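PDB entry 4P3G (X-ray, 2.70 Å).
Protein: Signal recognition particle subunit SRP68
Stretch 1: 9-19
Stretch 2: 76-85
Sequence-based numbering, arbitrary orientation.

Stretch 1, residues 9-19: DITKFVVTSRE
Stretch 2 (76-85) QLLTAERAWA

Both stretches are helical: I10 to E19 follows D9 at the N-cap position, and Q76 to A85 lies within a longer helix. Phi/psi values near -64/-43 and i to i+4 bonds, such as V14 N to I10 O at 2.9 Å and E81 N to L77 O at 2.6 Å, define the backbones. D9 differs, at 49/58, and its side chain makes no capping bond. The helix axes approach to 10.8 Å with their N-to-C directions 47° apart (signed crossing angle -47°), and the register is set by V14 CA and L77 CA, 7.2 Å apart. The contact buries 443 Å², both sides summed.

L77 has the largest covered area, 85 Å². Its CA-to-CB bond points toward the first helix, and the m,t rotamer of L77 (-69°, -173°) places L77 CD2 3.8 Å from I10 CG2 and L77 CD1 3.4 Å from F13 CD2. The CA-to-CB bond of F13, chi1 t (172°) and chi2 80°, also points toward the second helix; F13 CZ meets L78 CD2 at 3.6 Å, with that methyl at the ring edge. These side chains offer only carbon to one another, so they meet by van der Waals contact.

One helical turn beyond V14, R18 (79 Å²) extends with chi1 m (-68°) and chi2 to chi4 near 180°. E81 (70 Å²) folds through -82°, -64° and -78°, bringing its anionic carboxylate to the edge of the cationic guanidinium, where opposite charges pair. R18 NE donates to E81 OE1 at 3.2 Å (N-H...acceptor angle 165°) in a salt bridge; a weak second bond joins R18 NH2 to E81 OE2 at 3.4 Å (163°). E81 OE1 also lies 3.4 Å from V14 CG1.

W84, whose chi angles are -177° and 82°, lies over one guanidinium face. The R18 guanidinium and W84 ring planes differ by 3°, and R18 CZ sits 3.7 Å from the centroid of the W84 six-membered ring, 17° off its normal: a stacked cation-pi contact alongside the charge pairing.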

# COMPACT_ATOMS: atom_id res chain seq x y z
N ASP A 9 -0.39 -27.46 19.91
CA ASP A 9 -0.64 -27.46 18.47
C ASP A 9 -2.10 -27.14 18.16
O ASP A 9 -2.82 -27.94 17.55
CB ASP A 9 -0.25 -28.80 17.86
CG ASP A 9 1.24 -29.02 17.88
OD1 ASP A 9 1.97 -28.02 17.76
OD2 ASP A 9 1.69 -30.18 18.01
N ILE A 10 -2.54 -25.98 18.63
CA ILE A 10 -3.93 -25.60 18.57
C ILE A 10 -4.50 -25.42 17.17
O ILE A 10 -5.56 -25.96 16.86
CB ILE A 10 -4.16 -24.33 19.37
CG1 ILE A 10 -3.91 -24.60 20.85
CG2 ILE A 10 -5.56 -23.80 19.13
CD1 ILE A 10 -4.34 -23.49 21.75
N THR A 11 -3.87 -24.58 16.36
CA THR A 11 -4.42 -24.35 15.03
C THR A 11 -4.13 -25.55 14.14
O THR A 11 -4.89 -25.81 13.20
CB THR A 11 -3.94 -23.00 14.42
OG1 THR A 11 -2.55 -23.04 14.11
CG2 THR A 11 -4.19 -21.92 15.42
N LYS A 12 -3.04 -26.26 14.40
CA LYS A 12 -2.82 -27.52 13.67
C LYS A 12 -3.95 -28.49 13.98
O LYS A 12 -4.41 -29.18 13.09
CB LYS A 12 -1.45 -28.14 13.96
CG LYS A 12 -0.33 -27.24 13.51
CD LYS A 12 1.05 -27.87 13.71
CE LYS A 12 2.19 -26.92 13.29
NZ LYS A 12 3.49 -27.39 13.78
N PHE A 13 -4.38 -28.55 15.23
CA PHE A 13 -5.53 -29.38 15.58
C PHE A 13 -6.80 -28.88 14.87
O PHE A 13 -7.56 -29.67 14.31
CB PHE A 13 -5.78 -29.38 17.08
CG PHE A 13 -7.06 -30.06 17.48
CD1 PHE A 13 -7.13 -31.44 17.57
CD2 PHE A 13 -8.20 -29.31 17.74
CE1 PHE A 13 -8.30 -32.07 17.93
CE2 PHE A 13 -9.39 -29.93 18.10
CZ PHE A 13 -9.44 -31.31 18.20
N VAL A 14 -7.04 -27.57 14.91
CA VAL A 14 -8.23 -27.01 14.28
C VAL A 14 -8.26 -27.20 12.78
O VAL A 14 -9.26 -27.69 12.25
CB VAL A 14 -8.38 -25.51 14.60
CG1 VAL A 14 -9.39 -24.86 13.69
CG2 VAL A 14 -8.79 -25.33 16.05
N VAL A 15 -7.20 -26.81 12.08
CA VAL A 15 -7.15 -26.98 10.63
C VAL A 15 -7.29 -28.46 10.22
O VAL A 15 -7.95 -28.77 9.22
CB VAL A 15 -5.85 -26.38 10.02
CG1 VAL A 15 -5.65 -26.87 8.59
CG2 VAL A 15 -5.91 -24.87 10.06
N THR A 16 -6.72 -29.37 11.00
CA THR A 16 -6.83 -30.80 10.72
C THR A 16 -8.28 -31.26 10.75
O THR A 16 -8.75 -31.91 9.82
CB THR A 16 -6.04 -31.63 11.73
OG1 THR A 16 -4.63 -31.43 11.51
CG2 THR A 16 -6.37 -33.12 11.57
N SER A 17 -9.00 -30.90 11.81
CA SER A 17 -10.39 -31.30 11.95
C SER A 17 -11.24 -30.77 10.81
O SER A 17 -12.11 -31.47 10.30
CB SER A 17 -10.97 -30.81 13.27
OG SER A 17 -10.22 -31.28 14.36
N ARG A 18 -10.96 -29.54 10.39
CA ARG A 18 -11.73 -28.93 9.33
C ARG A 18 -11.45 -29.71 8.05
O ARG A 18 -12.38 -30.09 7.34
CB ARG A 18 -11.35 -27.47 9.16
CG ARG A 18 -11.75 -26.61 10.34
CD ARG A 18 -11.52 -25.17 10.00
NE ARG A 18 -11.77 -24.26 11.11
CZ ARG A 18 -11.54 -22.95 11.04
NH1 ARG A 18 -11.06 -22.40 9.92
NH2 ARG A 18 -11.81 -22.19 12.09
N GLU A 19 -10.18 -30.02 7.82
CA GLU A 19 -9.77 -30.79 6.66
C GLU A 19 -10.38 -32.18 6.70
O GLU A 19 -10.71 -32.71 5.64
CB GLU A 19 -8.26 -30.88 6.53
CG GLU A 19 -7.58 -29.55 6.21
CD GLU A 19 -6.07 -29.67 6.29
OE1 GLU A 19 -5.59 -30.77 6.62
OE2 GLU A 19 -5.37 -28.67 6.01
N GLN A 76 -12.04 -27.45 24.86
CA GLN A 76 -12.29 -26.08 24.45
C GLN A 76 -12.28 -25.88 22.94
O GLN A 76 -13.07 -25.13 22.40
CB GLN A 76 -11.28 -25.15 25.10
CG GLN A 76 -11.34 -25.18 26.60
CD GLN A 76 -12.71 -24.81 27.13
OE1 GLN A 76 -13.50 -25.69 27.48
NE2 GLN A 76 -13.00 -23.51 27.19
N LEU A 77 -11.36 -26.55 22.26
CA LEU A 77 -11.27 -26.45 20.82
C LEU A 77 -12.54 -27.01 20.17
O LEU A 77 -13.18 -26.35 19.34
CB LEU A 77 -10.04 -27.22 20.34
CG LEU A 77 -8.78 -26.49 20.80
CD1 LEU A 77 -7.51 -27.10 20.20
CD2 LEU A 77 -8.87 -24.99 20.52
N LEU A 78 -12.93 -28.20 20.59
CA LEU A 78 -14.11 -28.87 20.04
C LEU A 78 -15.33 -27.99 20.29
O LEU A 78 -16.22 -27.88 19.45
CB LEU A 78 -14.31 -30.25 20.67
CG LEU A 78 -13.17 -31.21 20.33
CD1 LEU A 78 -13.29 -32.58 21.03
CD2 LEU A 78 -13.02 -31.37 18.82
N THR A 79 -15.35 -27.37 21.46
CA THR A 79 -16.47 -26.52 21.80
C THR A 79 -16.55 -25.34 20.88
O THR A 79 -17.60 -25.05 20.32
CB THR A 79 -16.38 -26.05 23.25
OG1 THR A 79 -16.24 -27.19 24.11
CG2 THR A 79 -17.63 -25.31 23.63
N ALA A 80 -15.43 -24.66 20.70
CA ALA A 80 -15.36 -23.48 19.84
C ALA A 80 -15.59 -23.85 18.38
O ALA A 80 -16.34 -23.18 17.66
CB ALA A 80 -14.02 -22.79 20.01
N GLU A 81 -14.94 -24.93 17.96
CA GLU A 81 -15.05 -25.37 16.58
C GLU A 81 -16.48 -25.77 16.21
O GLU A 81 -16.89 -25.63 15.06
CB GLU A 81 -14.09 -26.54 16.31
CG GLU A 81 -12.68 -26.10 16.04
CD GLU A 81 -12.57 -25.28 14.77
OE1 GLU A 81 -12.59 -25.90 13.68
OE2 GLU A 81 -12.48 -24.03 14.86
N ARG A 82 -17.24 -26.28 17.18
CA ARG A 82 -18.61 -26.68 16.89
C ARG A 82 -19.48 -25.45 16.57
O ARG A 82 -20.24 -25.45 15.60
CB ARG A 82 -19.19 -27.50 18.05
CG ARG A 82 -20.49 -28.22 17.70
CD ARG A 82 -20.97 -29.11 18.83
NE ARG A 82 -21.49 -28.30 19.92
CZ ARG A 82 -22.16 -28.77 20.97
NH1 ARG A 82 -22.37 -30.08 21.09
NH2 ARG A 82 -22.59 -27.94 21.90
N ALA A 83 -19.32 -24.38 17.32
CA ALA A 83 -20.06 -23.14 17.05
C ALA A 83 -19.70 -22.58 15.68
O ALA A 83 -20.54 -22.01 15.00
CB ALA A 83 -19.77 -22.10 18.13
N TRP A 84 -18.43 -22.72 15.32
CA TRP A 84 -17.94 -22.28 14.04
C TRP A 84 -18.64 -23.06 12.93
O TRP A 84 -19.06 -22.49 11.90
CB TRP A 84 -16.43 -22.50 13.97
CG TRP A 84 -15.83 -22.00 12.70
CD1 TRP A 84 -15.48 -20.71 12.43
CD2 TRP A 84 -15.52 -22.76 11.53
NE1 TRP A 84 -14.97 -20.63 11.15
CE2 TRP A 84 -14.98 -21.88 10.59
CE3 TRP A 84 -15.66 -24.11 11.19
CZ2 TRP A 84 -14.58 -22.29 9.32
CZ3 TRP A 84 -15.24 -24.53 9.93
CH2 TRP A 84 -14.71 -23.62 9.01
N ALA A 85 -18.76 -24.37 13.14
CA ALA A 85 -19.35 -25.27 12.16
C ALA A 85 -20.81 -24.90 11.93
O ALA A 85 -21.31 -24.81 10.80
CB ALA A 85 -19.25 -26.70 12.65